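PDB 3FI7: Lmo1076 protein from Listeria monocytogenes serovar 1/2a, which hydrolyses bacterial peptidoglycan as a virulence-associated autolysin, this chain being its N-acetylglucosaminidase catalytic domain of glycoside hydrolase family 73. Local coordinates for residues 28-33 against 63-68; 47-52 against 141-146; 90-95 against 108-113. One frame throughout, in Å; residues are numbered along the deposited sequence.

Interaction 1: residues 28-33 against 63-68; sequences TFQQTF and SNWGRS
Gln30 and Trp65 form the middle of this contact, where the first turn of helix 29-47 meets the loop that leaves helix 52-63. From its base outward, Gln30 lays CB over the six-membered ring of Trp65 in a CH-pi contact, 3.7 Å from CB to the ring centroid. Its CG follows over the indole, 3.7 Å from Trp65 CD2. A bend at chi2 (90°) carries CD off the indole, and the amide end leads away from it; OE1 comes to rest over the centre of the neighbouring Phe29 ring.

Phe29 presents its edge to the Trp65 face in an offset edge-to-face pair, the planes 81° apart, with CE2 lying 4.0 Å from Trp65 CB. The rim of the same ring rests over the guanidinium face of Arg67, the two planes only 24° apart, and places CE2 3.4 Å from Arg67 CZ. Two bonds to Asn64 steady that flat group: Arg67 NE reaches the backbone O, and Arg67 NH2 donates to Asn64 OD1 at 2.8 Å. Both acceptors lie near the guanidinium plane, which leaves a face for Phe29.

Deeper in, Phe33 takes Trp65 CA over its ring, 4.1 Å from that atom to the centroid, and the Trp65-Gly66 peptide lies over that face, toward the rim. Residues 64-67 make a type I' turn, and Ser63 OG accepts from Gly66 N in an ST motif while also bonding to Ala59 O. Tyr177 meets the Trp65 ring as well, and Ala60 of helix 52-63 backs both Trp65 and Phe33.

Across the interface the adhesion is thus aromatic and dispersive, whereas the polar bonds stay on their own side, within the turn or back to helix 52-63.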
loop_
_atom_site.group_PDB
_atom_site.type_symbol
_atom_site.label_atom_id
_atom_site.label_comp_id
_atom_site.label_asym_id
_atom_site.label_seq_id
_atom_site.Cartn_x
_atom_site.Cartn_y
_atom_site.Cartn_z
ATOM N N THR A 28 5.730 -1.587 16.444
ATOM C CA THR A 28 4.276 -1.421 16.436
ATOM C C THR A 28 3.651 -2.250 15.305
ATOM O O THR A 28 4.331 -2.599 14.336
ATOM C CB THR A 28 3.875 0.055 16.227
ATOM O OG1 THR A 28 4.285 0.484 14.920
ATOM C CG2 THR A 28 4.497 0.970 17.304
ATOM N N PHE A 29 2.363 -2.564 15.416
ATOM C CA PHE A 29 1.697 -3.289 14.335
ATOM C C PHE A 29 1.803 -2.529 13.000
ATOM O O PHE A 29 1.892 -3.148 11.941
ATOM C CB PHE A 29 0.236 -3.660 14.690
ATOM C CG PHE A 29 -0.719 -2.483 14.725
ATOM C CD1 PHE A 29 -1.074 -1.895 15.938
ATOM C CD2 PHE A 29 -1.269 -1.976 13.548
ATOM C CE1 PHE A 29 -1.960 -0.823 15.986
ATOM C CE2 PHE A 29 -2.157 -0.898 13.577
ATOM C CZ PHE A 29 -2.502 -0.316 14.801
ATOM N N GLN A 30 1.830 -1.197 13.057
ATOM C CA GLN A 30 1.963 -0.378 11.845
ATOM C C GLN A 30 3.315 -0.616 11.176
ATOM O O GLN A 30 3.400 -0.847 9.963
ATOM C CB GLN A 30 1.814 1.124 12.150
ATOM C CG GLN A 30 0.455 1.572 12.702
ATOM C CD GLN A 30 0.369 1.536 14.224
ATOM O OE1 GLN A 30 0.850 0.606 14.869
ATOM N NE2 GLN A 30 -0.269 2.546 14.801
ATOM N N GLN A 31 4.373 -0.551 11.978
ATOM C CA GLN A 31 5.736 -0.701 11.476
ATOM C C GLN A 31 5.952 -2.140 11.013
ATOM O O GLN A 31 6.608 -2.394 10.002
ATOM C CB GLN A 31 6.751 -0.323 12.562
ATOM C CG GLN A 31 8.206 -0.361 12.107
ATOM C CD GLN A 31 8.518 0.700 11.063
ATOM O OE1 GLN A 31 8.312 1.897 11.285
ATOM N NE2 GLN A 31 9.016 0.263 9.916
ATOM N N THR A 32 5.369 -3.078 11.749
ATOM C CA THR A 32 5.474 -4.489 11.394
ATOM C C THR A 32 4.807 -4.758 10.047
ATOM O O THR A 32 5.314 -5.541 9.233
ATOM C CB THR A 32 4.863 -5.373 12.480
ATOM O OG1 THR A 32 5.683 -5.294 13.648
ATOM C CG2 THR A 32 4.748 -6.836 12.018
ATOM N N PHE A 33 3.684 -4.091 9.799
ATOM C CA PHE A 33 3.026 -4.224 8.504
ATOM C C PHE A 33 3.927 -3.710 7.378
ATOM O O PHE A 33 4.145 -4.403 6.387
ATOM C CB PHE A 33 1.672 -3.507 8.473
ATOM C CG PHE A 33 1.058 -3.466 7.107
ATOM C CD1 PHE A 33 1.180 -2.338 6.315
ATOM C CD2 PHE A 33 0.399 -4.579 6.593
ATOM C CE1 PHE A 33 0.623 -2.303 5.042
ATOM C CE2 PHE A 33 -0.155 -4.550 5.321
ATOM C CZ PHE A 33 -0.044 -3.411 4.547
ATOM N N SER A 63 -5.845 -1.204 3.242
ATOM C CA SER A 63 -6.029 -2.416 4.031
ATOM C C SER A 63 -6.137 -2.184 5.558
ATOM O O SER A 63 -6.318 -3.152 6.295
ATOM C CB SER A 63 -4.857 -3.360 3.775
ATOM O OG SER A 63 -3.727 -2.986 4.567
ATOM N N ASN A 64 -6.001 -0.931 6.025
ATOM C CA ASN A 64 -5.905 -0.597 7.479
ATOM C C ASN A 64 -4.741 -1.336 8.163
ATOM O O ASN A 64 -4.937 -2.107 9.108
ATOM C CB ASN A 64 -7.246 -0.852 8.207
ATOM C CG ASN A 64 -7.209 -0.504 9.712
ATOM O OD1 ASN A 64 -6.475 0.372 10.156
ATOM N ND2 ASN A 64 -8.036 -1.196 10.489
ATOM N N TRP A 65 -3.530 -1.107 7.660
ATOM C CA TRP A 65 -2.334 -1.741 8.209
ATOM C C TRP A 65 -2.480 -3.253 8.204
ATOM O O TRP A 65 -2.047 -3.924 9.134
ATOM C CB TRP A 65 -2.076 -1.237 9.632
ATOM C CG TRP A 65 -1.949 0.246 9.677
ATOM C CD1 TRP A 65 -2.896 1.142 10.078
ATOM C CD2 TRP A 65 -0.805 1.012 9.289
ATOM N NE1 TRP A 65 -2.409 2.423 9.969
ATOM C CE2 TRP A 65 -1.128 2.370 9.482
ATOM C CE3 TRP A 65 0.462 0.681 8.795
ATOM C CZ2 TRP A 65 -0.226 3.401 9.208
ATOM C CZ3 TRP A 65 1.351 1.700 8.506
ATOM C CH2 TRP A 65 1.006 3.048 8.717
ATOM N N GLY A 66 -3.129 -3.775 7.165
ATOM C CA GLY A 66 -3.312 -5.204 7.003
ATOM C C GLY A 66 -4.321 -5.868 7.930
ATOM O O GLY A 66 -4.270 -7.080 8.117
ATOM N N ARG A 67 -5.255 -5.097 8.485
ATOM C CA ARG A 67 -6.198 -5.647 9.466
ATOM C C ARG A 67 -7.623 -5.864 8.942
ATOM O O ARG A 67 -8.450 -6.441 9.640
ATOM C CB ARG A 67 -6.234 -4.771 10.731
ATOM C CG ARG A 67 -4.839 -4.531 11.341
ATOM C CD ARG A 67 -4.900 -3.665 12.597
ATOM N NE ARG A 67 -5.299 -2.286 12.317
ATOM C CZ ARG A 67 -5.554 -1.375 13.255
ATOM N NH1 ARG A 67 -5.455 -1.688 14.552
ATOM N NH2 ARG A 67 -5.903 -0.147 12.897
ATOM N N SER A 68 -7.926 -5.396 7.734
ATOM C CA SER A 68 -9.268 -5.602 7.193
ATOM C C SER A 68 -9.483 -7.089 6.914
ATOM O O SER A 68 -8.522 -7.842 6.752
ATOM C CB SER A 68 -9.494 -4.777 5.927
ATOM O OG SER A 68 -8.864 -5.383 4.820
#

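Interaction 2: residues 47-52 against 141-146; sequences KYNLYP and AWRENA
Asn49, the C-prime residue of the Schellman motif that ends helix 29-47, accepts Arg143 N on its backbone O at 3.0 Å and so ties the helix exit to the 141-146 loop. Its side chain adds a weak bond, ND2 to Glu144 OE2, while Glu144 OE1 is held in a salt bridge by Arg128.

Arg143 then runs extended across Tyr51. Its CG sits over one ring face, 4.1 Å from the Tyr51 ring centroid, and NE comes 3.6 Å from CE1 of the same ring. At the tip, NH2 is bound by Asp183 O, and NH1 donates a hydrogen bond to a water that itself donates to Leu50 O. Tyr51 OH donates to Ala146 O at 2.7 Å, approaching from 38° above the carbonyl plane. A second water joins Tyr51 N to Ala141 O.

Leu50 CD2 completes the apolar side against Trp142 CD1, 4.1 Å away. Around the contact, Leu50 also leans on Ala124 and Leu127 of helix 116-129, Tyr51 and Ala141 meet Ala152 of helix 149-156, and Pro52 begins helix 52-63, so that the contact gathers four helices.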
loop_
_atom_site.group_PDB
_atom_site.type_symbol
_atom_site.label_atom_id
_atom_site.label_comp_id
_atom_site.label_asym_id
_atom_site.label_seq_id
_atom_site.Cartn_x
_atom_site.Cartn_y
_atom_site.Cartn_z
ATOM N N LYS A 47 10.452 -3.456 -11.130
ATOM C CA LYS A 47 9.979 -4.123 -12.337
ATOM C C LYS A 47 8.950 -3.287 -13.121
ATOM O O LYS A 47 8.946 -3.299 -14.346
ATOM C CB LYS A 47 9.397 -5.485 -11.965
ATOM C CG LYS A 47 8.717 -6.220 -13.092
ATOM C CD LYS A 47 8.215 -7.563 -12.592
ATOM C CE LYS A 47 7.368 -8.265 -13.630
ATOM N NZ LYS A 47 6.842 -9.551 -13.085
ATOM N N TYR A 48 8.092 -2.557 -12.412
ATOM C CA TYR A 48 7.059 -1.741 -13.053
ATOM C C TYR A 48 7.350 -0.238 -13.015
ATOM O O TYR A 48 6.484 0.569 -13.353
ATOM C CB TYR A 48 5.692 -2.012 -12.416
ATOM C CG TYR A 48 5.190 -3.417 -12.636
ATOM C CD1 TYR A 48 4.413 -3.732 -13.744
ATOM C CD2 TYR A 48 5.499 -4.430 -11.743
ATOM C CE1 TYR A 48 3.954 -5.017 -13.950
ATOM C CE2 TYR A 48 5.049 -5.717 -11.943
ATOM C CZ TYR A 48 4.276 -6.008 -13.047
ATOM O OH TYR A 48 3.822 -7.294 -13.245
ATOM N N ASN A 49 8.566 0.126 -12.607
ATOM C CA ASN A 49 8.995 1.529 -12.480
ATOM C C ASN A 49 8.002 2.472 -11.768
ATOM O O ASN A 49 7.552 3.466 -12.335
ATOM C CB ASN A 49 9.432 2.103 -13.838
ATOM C CG ASN A 49 10.390 3.285 -13.692
ATOM O OD1 ASN A 49 11.186 3.339 -12.752
ATOM N ND2 ASN A 49 10.309 4.239 -14.617
ATOM N N LEU A 50 7.677 2.146 -10.520
ATOM C CA LEU A 50 6.791 2.950 -9.683
ATOM C C LEU A 50 7.513 3.306 -8.380
ATOM O O LEU A 50 8.601 2.791 -8.120
ATOM C CB LEU A 50 5.534 2.151 -9.356
ATOM C CG LEU A 50 4.766 1.533 -10.525
ATOM C CD1 LEU A 50 3.631 0.660 -10.005
ATOM C CD2 LEU A 50 4.224 2.622 -11.426
ATOM N N TYR A 51 6.922 4.176 -7.561
ATOM C CA TYR A 51 7.485 4.459 -6.227
ATOM C C TYR A 51 7.045 3.424 -5.192
ATOM O O TYR A 51 5.848 3.274 -4.926
ATOM C CB TYR A 51 7.068 5.845 -5.716
ATOM C CG TYR A 51 7.786 7.012 -6.345
ATOM C CD1 TYR A 51 9.046 7.389 -5.908
ATOM C CD2 TYR A 51 7.191 7.756 -7.372
ATOM C CE1 TYR A 51 9.710 8.467 -6.478
ATOM C CE2 TYR A 51 7.842 8.832 -7.947
ATOM C CZ TYR A 51 9.108 9.182 -7.500
ATOM O OH TYR A 51 9.771 10.253 -8.062
ATOM N N PRO A 52 8.011 2.720 -4.585
ATOM C CA PRO A 52 7.714 1.785 -3.492
ATOM C C PRO A 52 7.057 2.505 -2.310
ATOM O O PRO A 52 6.211 1.936 -1.614
ATOM C CB PRO A 52 9.101 1.279 -3.066
ATOM C CG PRO A 52 9.992 1.555 -4.195
ATOM C CD PRO A 52 9.442 2.748 -4.928
ATOM N N ALA A 141 1.756 8.844 -12.071
ATOM C CA ALA A 141 2.332 8.105 -10.948
ATOM C C ALA A 141 3.473 7.212 -11.416
ATOM O O ALA A 141 4.113 6.543 -10.609
ATOM C CB ALA A 141 1.267 7.283 -10.227
ATOM N N TRP A 142 3.720 7.188 -12.724
ATOM C CA TRP A 142 4.870 6.455 -13.237
ATOM C C TRP A 142 6.124 7.209 -12.844
ATOM O O TRP A 142 6.177 8.435 -12.912
ATOM C CB TRP A 142 4.824 6.281 -14.763
ATOM C CG TRP A 142 3.627 5.548 -15.267
ATOM C CD1 TRP A 142 2.759 4.778 -14.538
ATOM C CD2 TRP A 142 3.176 5.486 -16.627
ATOM N NE1 TRP A 142 1.787 4.257 -15.360
ATOM C CE2 TRP A 142 2.019 4.674 -16.646
ATOM C CE3 TRP A 142 3.632 6.044 -17.828
ATOM C CZ2 TRP A 142 1.311 4.407 -17.823
ATOM C CZ3 TRP A 142 2.930 5.778 -18.999
ATOM C CH2 TRP A 142 1.779 4.968 -18.985
ATOM N N ARG A 143 7.145 6.471 -12.442
ATOM C CA ARG A 143 8.340 7.104 -11.928
ATOM C C ARG A 143 9.058 7.961 -12.975
ATOM O O ARG A 143 9.655 8.980 -12.630
ATOM C CB ARG A 143 9.271 6.059 -11.312
ATOM C CG ARG A 143 10.185 6.661 -10.297
ATOM C CD ARG A 143 10.806 5.639 -9.384
ATOM N NE ARG A 143 11.774 6.311 -8.526
ATOM C CZ ARG A 143 12.437 5.722 -7.545
ATOM N NH1 ARG A 143 12.237 4.432 -7.288
ATOM N NH2 ARG A 143 13.287 6.427 -6.818
ATOM N N GLU A 144 8.988 7.569 -14.248
ATOM C CA GLU A 144 9.610 8.370 -15.306
ATOM C C GLU A 144 8.877 9.691 -15.577
ATOM O O GLU A 144 9.393 10.537 -16.299
ATOM C CB GLU A 144 9.808 7.575 -16.611
ATOM C CG GLU A 144 8.523 7.227 -17.380
ATOM C CD GLU A 144 7.864 5.937 -16.892
ATOM O OE1 GLU A 144 7.113 5.327 -17.681
ATOM O OE2 GLU A 144 8.090 5.530 -15.726
ATOM N N ASN A 145 7.693 9.876 -14.995
ATOM C CA ASN A 145 6.962 11.138 -15.144
ATOM C C ASN A 145 6.805 11.923 -13.842
ATOM O O ASN A 145 6.315 13.048 -13.852
ATOM C CB ASN A 145 5.560 10.899 -15.709
ATOM C CG ASN A 145 5.577 10.322 -17.106
ATOM O OD1 ASN A 145 6.468 10.610 -17.902
ATOM N ND2 ASN A 145 4.579 9.502 -17.414
ATOM N N ALA A 146 7.174 11.324 -12.718
ATOM C CA ALA A 146 6.961 11.979 -11.430
ATOM C C ALA A 146 8.292 12.321 -10.776
ATOM O O ALA A 146 9.024 11.429 -10.359
ATOM C CB ALA A 146 6.118 11.095 -10.516
HETATM O O HOH W 1 11.245 1.964 -8.214
HETATM O O HOH W 2 4.359 5.384 -7.917
#

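Interaction 3: residues 90-95 against 108-113; sequences VTMKTW and ANFAKY
Val90 O accepts Phe110 N at 2.8 Å, close to straight at 167°, and also receives a longer CA-H contact from Asn109. This carbonyl belongs to the beta hairpin of strands 89-98 and 104-111, a two-stranded antiparallel sheet. Val90 N answers with a bond to Phe110 O, making Val90 and Phe110 a hydrogen-bonded pair; Met92 and Ala108 form the next such pair, with Ala108 N 3.0 Å from Met92 O. Between them Thr91 and Asn109 are a non-hydrogen-bonded pair, their CA atoms just 4.5 Å apart.

That close pair is joined through its side chains instead. Lying alongside each other and pointing the same way, they bring Thr91 OG1 to within 2.8 Å of Asn109 OD1, and the hydroxyl donates nearly along the C=O axis. A first torsion that sets OG1 beside the backbone N, chi1 -54°, gives the hydroxyl this position and leaves CG2 near Ala108 O.

On the face carrying Val90, Met92, Ala108 and Phe110, the Phe110 ring lies against the opposite strand. Met92 O and Thr94 CB sit at the ring edge, Thr94 CB 3.9 Å from Phe110 CZ, and Phe110 CE1 makes an apolar contact with Met92 CG at 4.0 Å. Leu70 from the preceding loop touches both Met92 and Phe110, joining the hairpin to the rest of the domain. Beyond the strand, Lys112 NZ is bound by Pro74 O. Past the Met92-Ala108 pair, the methyl groups Thr94 CG2 and Ala108 CB meet at 3.9 Å.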
loop_
_atom_site.group_PDB
_atom_site.type_symbol
_atom_site.label_atom_id
_atom_site.label_comp_id
_atom_site.label_asym_id
_atom_site.label_seq_id
_atom_site.Cartn_x
_atom_site.Cartn_y
_atom_site.Cartn_z
ATOM N N VAL A 90 -13.419 -14.759 -2.783
ATOM C CA VAL A 90 -14.126 -14.863 -1.518
ATOM C C VAL A 90 -15.288 -13.884 -1.555
ATOM O O VAL A 90 -15.165 -12.773 -2.069
ATOM C CB VAL A 90 -13.207 -14.579 -0.308
ATOM C CG1 VAL A 90 -12.570 -13.183 -0.407
ATOM C CG2 VAL A 90 -13.979 -14.725 0.990
ATOM N N THR A 91 -16.431 -14.316 -1.046
ATOM C CA THR A 91 -17.615 -13.481 -1.058
ATOM C C THR A 91 -17.745 -12.812 0.298
ATOM O O THR A 91 -17.497 -13.432 1.332
ATOM C CB THR A 91 -18.879 -14.318 -1.346
ATOM O OG1 THR A 91 -18.687 -15.067 -2.549
ATOM C CG2 THR A 91 -20.102 -13.428 -1.513
ATOM N N MET A 92 -18.101 -11.535 0.300
ATOM C CA MET A 92 -18.486 -10.892 1.550
ATOM C C MET A 92 -19.311 -9.637 1.322
ATOM O O MET A 92 -19.322 -9.075 0.226
ATOM C CB MET A 92 -17.282 -10.641 2.476
ATOM C CG MET A 92 -16.355 -9.499 2.098
ATOM S SD MET A 92 -15.145 -9.154 3.418
ATOM C CE MET A 92 -16.205 -8.541 4.724
ATOM N N LYS A 93 -20.035 -9.232 2.359
ATOM C CA LYS A 93 -20.865 -8.049 2.287
ATOM C C LYS A 93 -19.965 -6.833 2.117
ATOM O O LYS A 93 -18.853 -6.797 2.643
ATOM C CB LYS A 93 -21.698 -7.905 3.566
ATOM C CG LYS A 93 -22.876 -8.854 3.677
ATOM C CD LYS A 93 -24.119 -8.270 3.031
ATOM C CE LYS A 93 -25.377 -9.019 3.458
ATOM N NZ LYS A 93 -26.610 -8.398 2.891
ATOM N N THR A 94 -20.451 -5.845 1.379
ATOM C CA THR A 94 -19.730 -4.599 1.203
ATOM C C THR A 94 -20.742 -3.462 1.067
ATOM O O THR A 94 -21.892 -3.692 0.685
ATOM C CB THR A 94 -18.790 -4.667 -0.033
ATOM O OG1 THR A 94 -17.989 -3.483 -0.103
ATOM C CG2 THR A 94 -19.589 -4.802 -1.318
ATOM N N TRP A 95 -20.328 -2.244 1.402
ATOM C CA TRP A 95 -21.198 -1.078 1.244
ATOM C C TRP A 95 -21.187 -0.506 -0.178
ATOM O O TRP A 95 -20.139 -0.396 -0.802
ATOM C CB TRP A 95 -20.796 0.024 2.222
ATOM C CG TRP A 95 -21.168 -0.251 3.641
ATOM C CD1 TRP A 95 -20.329 -0.627 4.654
ATOM C CD2 TRP A 95 -22.476 -0.160 4.213
ATOM N NE1 TRP A 95 -21.039 -0.779 5.821
ATOM C CE2 TRP A 95 -22.359 -0.497 5.578
ATOM C CE3 TRP A 95 -23.737 0.170 3.703
ATOM C CZ2 TRP A 95 -23.455 -0.513 6.440
ATOM C CZ3 TRP A 95 -24.825 0.150 4.556
ATOM C CH2 TRP A 95 -24.676 -0.189 5.913
ATOM N N ALA A 108 -20.438 -9.219 -2.596
ATOM C CA ALA A 108 -19.598 -9.119 -3.778
ATOM C C ALA A 108 -18.510 -10.180 -3.727
ATOM O O ALA A 108 -18.227 -10.743 -2.670
ATOM C CB ALA A 108 -18.995 -7.716 -3.899
ATOM N N ASN A 109 -17.921 -10.469 -4.880
ATOM C CA ASN A 109 -16.795 -11.384 -4.944
ATOM C C ASN A 109 -15.502 -10.598 -4.984
ATOM O O ASN A 109 -15.344 -9.679 -5.788
ATOM C CB ASN A 109 -16.891 -12.289 -6.169
ATOM C CG ASN A 109 -18.071 -13.234 -6.099
ATOM O OD1 ASN A 109 -18.305 -13.879 -5.078
ATOM N ND2 ASN A 109 -18.824 -13.321 -7.189
ATOM N N PHE A 110 -14.578 -10.962 -4.108
ATOM C CA PHE A 110 -13.299 -10.285 -4.048
ATOM C C PHE A 110 -12.199 -11.270 -4.368
ATOM O O PHE A 110 -12.305 -12.457 -4.033
ATOM C CB PHE A 110 -13.086 -9.688 -2.662
ATOM C CG PHE A 110 -13.995 -8.535 -2.355
ATOM C CD1 PHE A 110 -15.236 -8.751 -1.763
ATOM C CD2 PHE A 110 -13.607 -7.230 -2.650
ATOM C CE1 PHE A 110 -16.078 -7.677 -1.463
ATOM C CE2 PHE A 110 -14.437 -6.148 -2.351
ATOM C CZ PHE A 110 -15.679 -6.373 -1.758
ATOM N N ALA A 111 -11.147 -10.783 -5.018
ATOM C CA ALA A 111 -10.024 -11.645 -5.371
ATOM C C ALA A 111 -9.449 -12.273 -4.111
ATOM O O ALA A 111 -9.443 -11.651 -3.039
ATOM C CB ALA A 111 -8.950 -10.855 -6.121
ATOM N N LYS A 112 -8.984 -13.510 -4.246
ATOM C CA LYS A 112 -8.325 -14.234 -3.166
ATOM C C LYS A 112 -6.933 -14.605 -3.657
ATOM O O LYS A 112 -6.797 -15.310 -4.655
ATOM C CB LYS A 112 -9.116 -15.498 -2.835
ATOM C CG LYS A 112 -8.616 -16.303 -1.639
ATOM C CD LYS A 112 -9.311 -17.668 -1.607
ATOM C CE LYS A 112 -9.550 -18.168 -0.187
ATOM N NZ LYS A 112 -8.280 -18.426 0.544
ATOM N N TYR A 113 -5.904 -14.125 -2.964
ATOM C CA TYR A 113 -4.522 -14.305 -3.408
ATOM C C TYR A 113 -3.786 -15.319 -2.546
ATOM O O TYR A 113 -4.157 -15.536 -1.392
ATOM C CB TYR A 113 -3.754 -12.974 -3.337
ATOM C CG TYR A 113 -4.361 -11.840 -4.125
ATOM C CD1 TYR A 113 -4.079 -11.671 -5.475
ATOM C CD2 TYR A 113 -5.206 -10.932 -3.518
ATOM C CE1 TYR A 113 -4.633 -10.625 -6.198
ATOM C CE2 TYR A 113 -5.769 -9.892 -4.229
ATOM C CZ TYR A 113 -5.477 -9.739 -5.566
ATOM O OH TYR A 113 -6.038 -8.688 -6.260
#

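Overall arrangement
Three contacts lie in one mainly helical catalytic domain. Interactions 1 and 2 share two helices: 29-47 starts in the first and ends in the second, and 52-63 begins in the second and gives way to the loop of the first. Their segments therefore alternate along the chain, and their centres stand about 24 Å apart. Interaction 3 follows interaction 1 in sequence, with centres about 20 Å apart, and falls wholly between the two segments of interaction 2, their centres about 29 Å apart. Interactions 1 and 2 thus join the helices on opposite sides of the chain's centre, while the hairpin lies off to one side, tied back by the 70-83 loop; none of the three contacts touches another.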